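Side-chain contacts in enoyl-CoA hydratase/carnithine racemase (Thermus thermophilus JL-18, PDB 6SL9), which is a crotonase-family isomerase (PaaG) of bacterial phenylacetic acid catabolism, where it probably forms oxepin-CoA: residues L15-N20 with Y37-E42; E89-L94 with M111-W116; P97-V102 with E188-L193. One frame throughout, in Å; residues are numbered along the deposited sequence. Where two conformers were deposited one is given.

Contact 1: residues L15-N20 with Y37-E42; sequences LVLTLN and YAALKE
Leu17 of strand 14-19 reaches across to Ala39 and Leu40 of helix 30-45, and its isobutyl group carries most of the contact. From CB, which points at the helix, CG stands anti to the carbonyl carbon and beside the backbone N (chi1 -58°). CB and CG themselves stay clear of the helix; the two methyls at the fork do the touching. Leu17 CD2 lies 3.8 Å from Ala39 CB, and Leu17 CD1 reaches the same methyl at 4.0 Å, so that the alanine CB rests against both prongs of the leucine. Leu17 CD1 has a second partner, Leu40 CD2, also 4.0 Å away, and here the two leucines approach at a slant. Leu40 leaves the helix with its CB turned from the strand, and only the outer end of the chain comes back to meet Leu17.

Leu15, two residues earlier and on the same face of the strand, adds a smaller contact. Its CG is anti to the backbone N (chi1 178°), and Leu15 CD2 comes within 3.7 Å of Ala39 O, a van der Waals contact of a methyl with a backbone carbonyl oxygen. No hydrogen bond crosses between the segments; the contact rests on van der Waals packing, chiefly between aliphatic groups, and all four touching residues are buried. Leu17 also packs on Lys8 of strand 6-11 and Leu54 of strand 51-56, while Leu40 continues onto Leu52.

Strand and helix run antiparallel, their segment axes at 175° and 10.0 Å apart at the closest, a gap filled by the side chains of Leu15, Leu17, Ala39 and Leu40. Such a meeting of strand and following helix is characteristic of a beta-alpha-beta crossover: helix 30-45 links the parallel strands 14-19 and 51-56, the first beta-alpha-beta unit along the chain.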
ATOM      1  N   LEU A  15       2.223  26.523  15.769  1.00 11.73           N
ATOM      2  CA  LEU A  15       1.799  26.163  17.129  1.00 11.61           C
ATOM      3  C   LEU A  15       2.569  24.889  17.514  1.00 11.30           C
ATOM      4  O   LEU A  15       2.338  23.865  16.914  1.00 12.03           O
ATOM      5  CB  LEU A  15       0.287  25.996  17.209  1.00 12.04           C
ATOM      6  CG  LEU A  15      -0.241  25.571  18.566  1.00 13.37           C
ATOM      7  CD1 LEU A  15       0.008  26.612  19.630  1.00 17.43           C
ATOM      8  CD2 LEU A  15      -1.724  25.281  18.503  1.00 15.39           C
ATOM      9  N   VAL A  16       3.366  25.000  18.568  1.00 11.68           N
ATOM     10  CA  VAL A  16       4.151  23.887  19.109  1.00 11.51           C
ATOM     11  C   VAL A  16       3.393  23.302  20.294  1.00 11.19           C
ATOM     12  O   VAL A  16       3.134  24.029  21.288  1.00 12.17           O
ATOM     13  CB  VAL A  16       5.552  24.342  19.493  1.00 13.32           C
ATOM     14  CG1 VAL A  16       6.335  23.115  19.960  1.00 14.19           C
ATOM     15  CG2 VAL A  16       6.302  25.019  18.376  1.00 13.79           C
ATOM     16  N   LEU A  17       3.063  22.045  20.156  1.00 11.16           N
ATOM     17  CA  LEU A  17       2.356  21.258  21.192  1.00 11.16           C
ATOM     18  C   LEU A  17       3.303  20.228  21.783  1.00 11.36           C
ATOM     19  O   LEU A  17       3.907  19.475  21.029  1.00 12.21           O
ATOM     20  CB  LEU A  17       1.137  20.562  20.593  1.00 11.29           C
ATOM     21  CG  LEU A  17       0.112  21.501  19.946  1.00 12.23           C
ATOM     22  CD1 LEU A  17      -1.086  20.732  19.413  1.00 14.25           C
ATOM     23  CD2 LEU A  17      -0.336  22.627  20.899  1.00 12.56           C
ATOM     24  N   THR A  18       3.385  20.171  23.100  1.00 11.56           N
ATOM     25  CA  THR A  18       4.290  19.252  23.782  1.00 11.14           C
ATOM     26  C   THR A  18       3.492  18.426  24.770  1.00 11.14           C
ATOM     27  O   THR A  18       2.919  18.986  25.725  1.00 13.10           O
ATOM     28  CB  THR A  18       5.459  19.990  24.428  1.00 12.44           C
ATOM     29  OG1 THR A  18       6.093  20.853  23.500  1.00 13.82           O
ATOM     30  CG2 THR A  18       6.453  19.009  25.018  1.00 13.32           C
ATOM     31  N   LEU A  19       3.496  17.117  24.550  1.00 11.00           N
ATOM     32  CA  LEU A  19       2.940  16.176  25.543  1.00 12.09           C
ATOM     33  C   LEU A  19       3.752  16.323  26.837  1.00 12.75           C
ATOM     34  O   LEU A  19       5.007  16.199  26.809  1.00 13.91           O
ATOM     35  CB  LEU A  19       2.989  14.718  25.048  1.00 12.57           C
ATOM     36  CG  LEU A  19       2.387  14.480  23.665  1.00 13.48           C
ATOM     37  CD1 LEU A  19       2.598  13.049  23.294  1.00 15.56           C
ATOM     38  CD2 LEU A  19       0.945  14.871  23.586  1.00 14.13           C
ATOM     39  N   ASN A  20       3.071  16.536  27.970  1.00 13.32           N
ATOM     40  CA  ASN A  20       3.804  16.983  29.180  1.00 12.39           C
ATOM     41  C   ASN A  20       3.325  16.213  30.411  1.00 13.07           C
ATOM     42  O   ASN A  20       2.780  16.795  31.356  1.00 15.01           O
ATOM     43  CB  ASN A  20       3.631  18.482  29.363  1.00 13.79           C
ATOM     44  CG  ASN A  20       4.499  18.993  30.482  1.00 14.87           C
ATOM     45  OD1 ASN A  20       5.618  18.498  30.638  1.00 15.95           O
ATOM     46  ND2 ASN A  20       4.020  20.007  31.205  1.00 14.37           N
ATOM     47  N   TYR A  37      -7.125  17.541  21.936  1.00 10.56           N
ATOM     48  CA  TYR A  37      -8.238  17.939  21.070  1.00 10.52           C
ATOM     49  C   TYR A  37      -8.381  19.466  21.123  1.00 10.04           C
ATOM     50  O   TYR A  37      -8.485  20.134  20.098  1.00 11.79           O
ATOM     51  CB  TYR A  37      -9.518  17.223  21.483  1.00 10.60           C
ATOM     52  CG  TYR A  37     -10.716  17.538  20.629  1.00 10.30           C
ATOM     53  CD1 TYR A  37     -11.493  18.628  20.925  1.00 11.67           C
ATOM     54  CD2 TYR A  37     -11.078  16.728  19.591  1.00 11.14           C
ATOM     55  CE1 TYR A  37     -12.629  18.920  20.176  1.00 11.76           C
ATOM     56  CE2 TYR A  37     -12.179  17.002  18.814  1.00 11.19           C
ATOM     57  CZ  TYR A  37     -12.968  18.106  19.114  1.00 10.88           C
ATOM     58  OH  TYR A  37     -14.115  18.373  18.403  1.00 11.99           O
ATOM     59  N   ALA A  38      -8.473  20.015  22.344  1.00 10.98           N
ATOM     60  CA  ALA A  38      -8.716  21.446  22.509  1.00 11.23           C
ATOM     61  C   ALA A  38      -7.575  22.236  21.853  1.00 11.00           C
ATOM     62  O   ALA A  38      -7.829  23.308  21.246  1.00 11.57           O
ATOM     63  CB  ALA A  38      -8.889  21.808  23.966  1.00 12.17           C
ATOM     64  N   ALA A  39      -6.336  21.783  22.001  1.00 10.53           N
ATOM     65  CA  ALA A  39      -5.169  22.502  21.449  1.00 11.26           C
ATOM     66  C   ALA A  39      -5.182  22.428  19.923  1.00 11.77           C
ATOM     67  O   ALA A  39      -4.866  23.409  19.264  1.00 11.87           O
ATOM     68  CB  ALA A  39      -3.919  21.927  22.000  1.00 12.09           C
ATOM     69  N   LEU A  40      -5.482  21.256  19.355  1.00 11.34           N
ATOM     70  CA  LEU A  40      -5.629  21.113  17.879  1.00 11.58           C
ATOM     71  C   LEU A  40      -6.726  22.028  17.345  1.00 10.96           C
ATOM     72  O   LEU A  40      -6.520  22.747  16.351  1.00 11.80           O
ATOM     73  CB  LEU A  40      -5.929  19.654  17.513  1.00 11.38           C
ATOM     74  CG  LEU A  40      -4.845  18.644  17.834  1.00 11.18           C
ATOM     75  CD1 LEU A  40      -5.389  17.236  17.707  1.00 12.32           C
ATOM     76  CD2 LEU A  40      -3.609  18.825  16.968  1.00 11.93           C
ATOM     77  N   LYS A  41      -7.842  22.030  18.056  1.00 11.08           N
ATOM     78  CA  LYS A  41      -8.952  22.925  17.659  1.00 12.79           C
ATOM     79  C   LYS A  41      -8.514  24.401  17.703  1.00 12.05           C
ATOM     80  O   LYS A  41      -8.828  25.168  16.788  1.00 13.12           O
ATOM     81  CB  LYS A  41     -10.146  22.649  18.554  1.00 13.07           C
ATOM     82  CG  LYS A  41     -11.406  23.429  18.210  1.00 14.16           C
ATOM     83  CD  LYS A  41     -12.423  23.246  19.290  1.00 16.86           C
ATOM     84  CE  LYS A  41     -13.710  23.985  19.019  1.00 16.46           C
ATOM     85  NZ  LYS A  41     -14.591  23.968  20.202  1.00 18.43           N
ATOM     86  N   GLU A  42      -7.854  24.803  18.788  1.00 13.47           N
ATOM     87  CA  GLU A  42      -7.418  26.219  18.915  1.00 13.47           C
ATOM     88  C   GLU A  42      -6.439  26.552  17.787  1.00 13.88           C
ATOM     89  O   GLU A  42      -6.557  27.620  17.208  1.00 15.22           O
ATOM     90  CB  GLU A  42      -6.700  26.450  20.268  1.00 17.80           C
ATOM     91  CG  GLU A  42      -6.224  27.861  20.539  1.00 26.47           C
ATOM     92  CD  GLU A  42      -5.835  28.039  22.016  1.00 36.41           C
ATOM     93  OE1 GLU A  42      -4.646  28.001  22.290  1.00 44.03           O
ATOM     94  OE2 GLU A  42      -6.748  28.097  22.880  1.00 51.41           O
TER

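Contact 2: residues E89-L94 with M111-W116; sequences EALSGL and MSLALW
Two helices of the crotonase core, 77-93 and 109-115, meet close to the centre of the chain, where the C-terminal part of one packs on that of the other and on Trp116. Leu91 is central: its CD1 presses on Leu113 CD2 at 3.6 Å, the two side chains crossing at about a right angle, while its CB lies 4.1 Å from Trp116 CB, near the root of the indole. Farther out on that ring, Ser92 CB approaches Trp116 CZ3 at 3.6 Å, coming in obliquely. The hydroxyl takes no part in this: with chi1 at 73°, Ser92 OG sits between backbone N and carbonyl carbon and donates to Glu89 O (2.8 Å), an oxygen that also accepts from Gly93 N on the same face of its carbonyl plane. A leucine in place of Trp116 would probably open a gap beside Ser92, since the six-membered ring against which Ser92 CB rests would be missing. Trp116 and Ser92 both also pack on Leu220 of the second subunit, which brings the contact to a subunit interface. Within the chain, Leu91 continues onto Leu40 of helix 30-45 and Leu98 of strand 98-102, while Trp116 leans on Leu146 of helix 143-151.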
ATOM      1  N   GLU A  89      -9.861  11.559  14.844  1.00 10.97           N
ATOM      2  CA  GLU A  89     -10.562  12.236  13.748  1.00 11.36           C
ATOM      3  C   GLU A  89     -10.000  13.646  13.559  1.00 11.33           C
ATOM      4  O   GLU A  89      -9.759  14.069  12.415  1.00 11.96           O
ATOM      5  CB  GLU A  89     -12.060  12.321  14.051  1.00 13.15           C
ATOM      6  CG  GLU A  89     -12.782  10.996  13.894  1.00 14.31           C
ATOM      7  CD  GLU A  89     -13.153  10.616  12.486  1.00 17.04           C
ATOM      8  OE1 GLU A  89     -13.778   9.537  12.332  1.00 17.11           O
ATOM      9  OE2 GLU A  89     -12.821  11.371  11.542  1.00 18.49           O
ATOM     10  N   ALA A  90      -9.798  14.370  14.650  1.00 10.71           N
ATOM     11  CA  ALA A  90      -9.284  15.751  14.598  1.00 11.34           C
ATOM     12  C   ALA A  90      -7.902  15.753  13.955  1.00 12.32           C
ATOM     13  O   ALA A  90      -7.673  16.610  13.093  1.00 13.62           O
ATOM     14  CB  ALA A  90      -9.240  16.402  15.975  1.00 13.36           C
ATOM     15  N   LEU A  91      -7.013  14.863  14.372  1.00 12.03           N
ATOM     16  CA  LEU A  91      -5.687  14.818  13.745  1.00 12.74           C
ATOM     17  C   LEU A  91      -5.863  14.521  12.269  1.00 12.36           C
ATOM     18  O   LEU A  91      -5.176  15.140  11.438  1.00 14.59           O
ATOM     19  CB  LEU A  91      -4.876  13.713  14.390  1.00 13.03           C
ATOM     20  CG  LEU A  91      -4.343  14.060  15.780  1.00 13.23           C
ATOM     21  CD1 LEU A  91      -3.919  12.795  16.553  1.00 14.33           C
ATOM     22  CD2 LEU A  91      -3.137  15.015  15.663  1.00 14.72           C
ATOM     23  N   SER A  92      -6.696  13.549  11.929  1.00 12.10           N
ATOM     24  CA  SER A  92      -6.733  13.062  10.539  1.00 12.11           C
ATOM     25  C   SER A  92      -7.167  14.157   9.577  1.00 13.26           C
ATOM     26  O   SER A  92      -6.721  14.189   8.417  1.00 13.65           O
ATOM     27  CB  SER A  92      -7.624  11.871  10.408  1.00 13.31           C
ATOM     28  OG  SER A  92      -9.001  12.197  10.495  1.00 14.56           O
ATOM     29  N   GLY A  93      -8.087  15.011  10.032  1.00 12.35           N
ATOM     30  CA  GLY A  93      -8.720  16.024   9.172  1.00 13.34           C
ATOM     31  C   GLY A  93      -8.165  17.411   9.331  1.00 12.57           C
ATOM     32  O   GLY A  93      -8.692  18.311   8.720  1.00 13.27           O
ATOM     33  N   LEU A  94      -7.162  17.593  10.171  0.50 13.36           N
ATOM     34  CA  LEU A  94      -6.549  18.923  10.425  0.50 13.89           C
ATOM     35  C   LEU A  94      -6.377  19.681   9.109  0.50 12.76           C
ATOM     36  O   LEU A  94      -5.727  19.142   8.196  0.50 14.32           O
ATOM     37  CB  LEU A  94      -5.172  18.696  11.050  0.50 16.75           C
ATOM     38  CG  LEU A  94      -4.969  19.229  12.456  0.50 20.79           C
ATOM     39  CD1 LEU A  94      -3.495  19.168  12.823  0.50 23.60           C
ATOM     40  CD2 LEU A  94      -5.493  20.650  12.608  0.50 21.06           C
ATOM     41  N   MET A 111       2.702   5.539  19.624  1.00  9.94           N
ATOM     42  CA  MET A 111       3.105   5.275  18.230  1.00 10.94           C
ATOM     43  C   MET A 111       1.966   5.709  17.293  1.00 10.50           C
ATOM     44  O   MET A 111       2.234   6.370  16.286  1.00 11.81           O
ATOM     45  CB  MET A 111       3.458   3.807  18.038  1.00 10.88           C
ATOM     46  CG  MET A 111       3.808   3.461  16.638  1.00 10.65           C
ATOM     47  SD  MET A 111       4.573   1.832  16.581  1.00 11.78           S
ATOM     48  CE  MET A 111       4.838   1.636  14.818  1.00 13.29           C
ATOM     49  N   SER A 112       0.719   5.355  17.609  1.00 10.47           N
ATOM     50  CA  SER A 112      -0.426   5.808  16.801  1.00 11.16           C
ATOM     51  C   SER A 112      -0.397   7.314  16.601  1.00 10.83           C
ATOM     52  O   SER A 112      -0.489   7.796  15.452  1.00 13.02           O
ATOM     53  CB  SER A 112      -1.758   5.379  17.423  1.00 12.65           C
ATOM     54  OG  SER A 112      -1.795   3.984  17.751  1.00 14.25           O
ATOM     55  N   LEU A 113      -0.249   8.067  17.697  1.00 11.11           N
ATOM     56  CA  LEU A 113      -0.309   9.536  17.632  1.00 11.15           C
ATOM     57  C   LEU A 113       0.842  10.064  16.777  1.00 11.11           C
ATOM     58  O   LEU A 113       0.677  10.939  15.950  1.00 12.41           O
ATOM     59  CB  LEU A 113      -0.292  10.119  19.066  1.00 13.84           C
ATOM     60  CG  LEU A 113      -1.589   9.958  19.874  1.00 20.93           C
ATOM     61  CD1 LEU A 113      -1.460  10.601  21.254  1.00 31.00           C
ATOM     62  CD2 LEU A 113      -2.801  10.604  19.203  1.00 28.22           C
ATOM     63  N   ALA A 114       2.061   9.507  16.961  1.00 10.21           N
ATOM     64  CA  ALA A 114       3.240  10.003  16.234  1.00 11.43           C
ATOM     65  C   ALA A 114       3.004   9.834  14.732  1.00 10.48           C
ATOM     66  O   ALA A 114       3.413  10.688  13.916  1.00 11.46           O
ATOM     67  CB  ALA A 114       4.457   9.235  16.662  1.00 11.96           C
ATOM     68  N   LEU A 115       2.358   8.757  14.331  1.00  9.99           N
ATOM     69  CA  LEU A 115       2.237   8.411  12.902  1.00 10.80           C
ATOM     70  C   LEU A 115       1.189   9.256  12.205  1.00 10.77           C
ATOM     71  O   LEU A 115       1.140   9.256  10.982  1.00 12.01           O
ATOM     72  CB  LEU A 115       1.973   6.924  12.714  1.00 10.57           C
ATOM     73  CG  LEU A 115       3.121   5.998  13.155  1.00 11.98           C
ATOM     74  CD1 LEU A 115       2.798   4.573  12.865  1.00 13.12           C
ATOM     75  CD2 LEU A 115       4.481   6.387  12.573  1.00 15.01           C
ATOM     76  N   TRP A 116       0.415  10.047  12.939  1.00  9.79           N
ATOM     77  CA  TRP A 116      -0.527  11.007  12.330  1.00 10.37           C
ATOM     78  C   TRP A 116       0.165  12.260  11.818  1.00 10.33           C
ATOM     79  O   TRP A 116      -0.472  13.015  11.109  1.00 11.93           O
ATOM     80  CB  TRP A 116      -1.673  11.366  13.285  1.00 11.71           C
ATOM     81  CG  TRP A 116      -2.715  10.299  13.367  1.00 11.82           C
ATOM     82  CD1 TRP A 116      -2.924   9.377  14.356  1.00 11.79           C
ATOM     83  CD2 TRP A 116      -3.567   9.939  12.278  1.00 11.15           C
ATOM     84  NE1 TRP A 116      -3.885   8.498  13.951  1.00 12.27           N
ATOM     85  CE2 TRP A 116      -4.297   8.809  12.682  1.00 11.52           C
ATOM     86  CE3 TRP A 116      -3.773  10.476  11.004  1.00 11.29           C
ATOM     87  CZ2 TRP A 116      -5.205   8.185  11.826  1.00 12.15           C
ATOM     88  CZ3 TRP A 116      -4.681   9.858  10.160  1.00 12.41           C
ATOM     89  CH2 TRP A 116      -5.373   8.733  10.577  1.00 12.69           C
TER

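Contact 3: residues P97-V102 with E188-L193; sequences PLVVAV and EEALSL
Ala101 CB and Ala190 CB meet at 3.8 Å in the gap between strand 98-102 and helix 186-197. The Ala190 methyl aims at Ala101 CB, while the Ala101 methyl meets it at a slant, and these small side chains let the two CA atoms approach to 6.1 Å. Val99, one strand repeat earlier on the same face, turns its two branches to different partners. Val99 CG1 lies anti to the backbone N (chi1 176°) and approaches Ala190, 4.1 Å from Ala190 O and 4.3 Å from Ala190 CB. The other branch, Val99 CG2, lies beside the backbone N and faces Leu193 CG at 4.3 Å, so the valine fork spans successive turns of the helix. These looser approaches are van der Waals contacts, one of them to a carbonyl oxygen; no hydrogen bond links the segments. The segment axes lie at 176° and approach to 8.7 Å.

Strand 98-102 lies inside the mixed sheet, between the parallel strands 51-56 and 119-123, and the helix runs along this face, antiparallel to the strand. Ala190 also packs on Leu53 of the first neighbour, Leu193 on Leu119 and Leu121 of the second, while Val99 is further bounded by Ala194 and Leu197.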
ATOM      1  N   PRO A  97      -0.908  21.736   8.073  1.00 10.17           N
ATOM      2  CA  PRO A  97       0.065  20.652   8.123  1.00 10.65           C
ATOM      3  C   PRO A  97       0.594  20.454   9.553  1.00 11.19           C
ATOM      4  O   PRO A  97       0.776  21.391  10.290  1.00 11.53           O
ATOM      5  CB  PRO A  97       1.181  21.138   7.213  1.00 12.17           C
ATOM      6  CG  PRO A  97       1.068  22.635   7.223  1.00 11.22           C
ATOM      7  CD  PRO A  97      -0.427  22.873   7.281  1.00 11.68           C
ATOM      8  N   LEU A  98       0.876  19.197   9.865  1.00 11.41           N
ATOM      9  CA  LEU A  98       1.381  18.755  11.182  1.00 10.81           C
ATOM     10  C   LEU A  98       2.728  18.085  11.007  1.00 10.51           C
ATOM     11  O   LEU A  98       2.866  17.096  10.288  1.00 11.15           O
ATOM     12  CB  LEU A  98       0.372  17.792  11.819  1.00 11.72           C
ATOM     13  CG  LEU A  98       0.795  17.134  13.134  1.00 11.79           C
ATOM     14  CD1 LEU A  98       0.950  18.173  14.216  1.00 13.34           C
ATOM     15  CD2 LEU A  98      -0.184  16.055  13.565  1.00 13.93           C
ATOM     16  N   VAL A  99       3.696  18.598  11.719  1.00 10.18           N
ATOM     17  CA  VAL A  99       5.017  17.962  11.832  1.00  9.91           C
ATOM     18  C   VAL A  99       5.042  17.274  13.182  1.00  9.71           C
ATOM     19  O   VAL A  99       4.620  17.856  14.183  1.00 10.95           O
ATOM     20  CB  VAL A  99       6.141  19.008  11.738  1.00 10.91           C
ATOM     21  CG1 VAL A  99       7.494  18.393  11.954  1.00 11.69           C
ATOM     22  CG2 VAL A  99       6.117  19.743  10.410  1.00 12.16           C
ATOM     23  N   VAL A 100       5.572  16.034  13.231  1.00  9.80           N
ATOM     24  CA  VAL A 100       5.798  15.334  14.530  1.00 10.09           C
ATOM     25  C   VAL A 100       7.297  15.176  14.724  1.00  9.84           C
ATOM     26  O   VAL A 100       7.968  14.740  13.771  1.00 11.61           O
ATOM     27  CB  VAL A 100       5.049  14.000  14.550  1.00 10.23           C
ATOM     28  CG1 VAL A 100       5.533  13.114  15.689  1.00 15.07           C
ATOM     29  CG2 VAL A 100       3.573  14.236  14.673  1.00 11.08           C
ATOM     30  N   ALA A 101       7.778  15.457  15.918  1.00 10.16           N
ATOM     31  CA  ALA A 101       9.187  15.284  16.316  1.00 10.25           C
ATOM     32  C   ALA A 101       9.211  14.218  17.408  1.00 11.31           C
ATOM     33  O   ALA A 101       8.837  14.472  18.558  1.00 10.89           O
ATOM     34  CB  ALA A 101       9.762  16.577  16.776  1.00 12.31           C
ATOM     35  N   VAL A 102       9.626  13.003  17.033  1.00 10.77           N
ATOM     36  CA  VAL A 102       9.650  11.843  17.945  1.00 11.34           C
ATOM     37  C   VAL A 102      10.976  11.843  18.725  1.00 11.66           C
ATOM     38  O   VAL A 102      12.013  11.470  18.191  1.00 12.03           O
ATOM     39  CB  VAL A 102       9.384  10.520  17.240  1.00 11.41           C
ATOM     40  CG1 VAL A 102       9.260   9.402  18.248  1.00 12.43           C
ATOM     41  CG2 VAL A 102       8.113  10.571  16.397  1.00 12.71           C
ATOM     42  N   GLU A 188      15.205  21.900  16.650  1.00 15.53           N
ATOM     43  CA  GLU A 188      15.631  22.934  15.671  1.00 16.79           C
ATOM     44  C   GLU A 188      15.213  22.511  14.266  1.00 15.38           C
ATOM     45  O   GLU A 188      14.656  23.318  13.514  1.00 16.15           O
ATOM     46  CB  GLU A 188      17.149  23.138  15.805  1.00 21.55           C
ATOM     47  CG  GLU A 188      17.698  24.262  14.939  1.00 33.39           C
ATOM     48  CD  GLU A 188      19.217  24.297  14.799  1.00 45.35           C
ATOM     49  OE1 GLU A 188      19.707  24.946  13.840  1.00 57.62           O
ATOM     50  OE2 GLU A 188      19.889  23.691  15.631  1.00 41.51           O
ATOM     51  N   GLU A 189      15.479  21.283  13.893  1.00 15.54           N
ATOM     52  CA  GLU A 189      15.176  20.816  12.520  1.00 15.25           C
ATOM     53  C   GLU A 189      13.647  20.736  12.351  1.00 12.67           C
ATOM     54  O   GLU A 189      13.144  21.101  11.271  1.00 14.75           O
ATOM     55  CB  GLU A 189      15.896  19.474  12.240  1.00 16.58           C
ATOM     56  CG  GLU A 189      17.398  19.594  12.199  1.00 20.34           C
ATOM     57  CD  GLU A 189      18.167  18.955  11.088  1.00 35.14           C
ATOM     58  OE1 GLU A 189      19.399  18.796  11.297  1.00 49.71           O
ATOM     59  OE2 GLU A 189      17.611  18.773   9.979  1.00 57.49           O
ATOM     60  N   ALA A 190      12.938  20.218  13.330  1.00 13.34           N
ATOM     61  CA  ALA A 190      11.477  20.033  13.180  1.00 13.57           C
ATOM     62  C   ALA A 190      10.840  21.419  13.097  1.00 12.59           C
ATOM     63  O   ALA A 190       9.909  21.628  12.328  1.00 12.65           O
ATOM     64  CB  ALA A 190      10.928  19.225  14.343  1.00 14.07           C
ATOM     65  N   LEU A 191      11.304  22.365  13.913  1.00 13.72           N
ATOM     66  CA  LEU A 191      10.745  23.736  13.884  1.00 14.69           C
ATOM     67  C   LEU A 191      11.055  24.410  12.542  1.00 15.03           C
ATOM     68  O   LEU A 191      10.210  25.114  12.020  1.00 15.55           O
ATOM     69  CB  LEU A 191      11.216  24.560  15.065  1.00 16.98           C
ATOM     70  CG  LEU A 191      10.538  25.899  15.178  1.00 20.17           C
ATOM     71  CD1 LEU A 191       9.029  25.807  15.352  1.00 27.10           C
ATOM     72  CD2 LEU A 191      11.132  26.653  16.346  1.00 25.48           C
ATOM     73  N   SER A 192      12.254  24.245  12.018  1.00 14.77           N
ATOM     74  CA  SER A 192      12.617  24.836  10.706  1.00 16.57           C
ATOM     75  C   SER A 192      11.643  24.306   9.658  1.00 15.21           C
ATOM     76  O   SER A 192      11.152  25.090   8.818  1.00 16.29           O
ATOM     77  CB  SER A 192      14.059  24.473  10.368  1.00 19.89           C
ATOM     78  OG  SER A 192      14.377  24.989   9.109  1.00 26.25           O
ATOM     79  N   LEU A 193      11.402  22.991   9.641  1.00 14.38           N
ATOM     80  CA  LEU A 193      10.490  22.421   8.624  1.00 14.43           C
ATOM     81  C   LEU A 193       9.066  22.964   8.854  1.00 13.40           C
ATOM     82  O   LEU A 193       8.391  23.358   7.911  1.00 13.55           O
ATOM     83  CB  LEU A 193      10.520  20.896   8.743  1.00 13.36           C
ATOM     84  CG  LEU A 193       9.517  20.136   7.865  1.00 15.28           C
ATOM     85  CD1 LEU A 193       9.763  20.444   6.421  1.00 17.80           C
ATOM     86  CD2 LEU A 193       9.577  18.646   8.105  1.00 18.01           C
TER

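How the contacts relate
Contacts 1 and 3 both build on the six-stranded mixed sheet, with centres 14 Å apart, and touch where Val16 CG2 meets Leu191 CD1 at 4.1 Å. Because Val16 points away from helix 30-45, this places helix 186-197 of contact 3 on the other face of the sheet. Contact 2 lies on the side of helix 30-45: Leu40 CD1 of contact 1 packs on Leu91 CD2 at 3.8 Å, with centres 12 Å apart. The same Leu91 CD2 is 3.8 Å from Leu98 CD2 of strand 98-102, and Ala114 CB reaches Val102 CG2 at 3.9 Å, so contact 2 backs onto the strand whose opposite face carries contact 3.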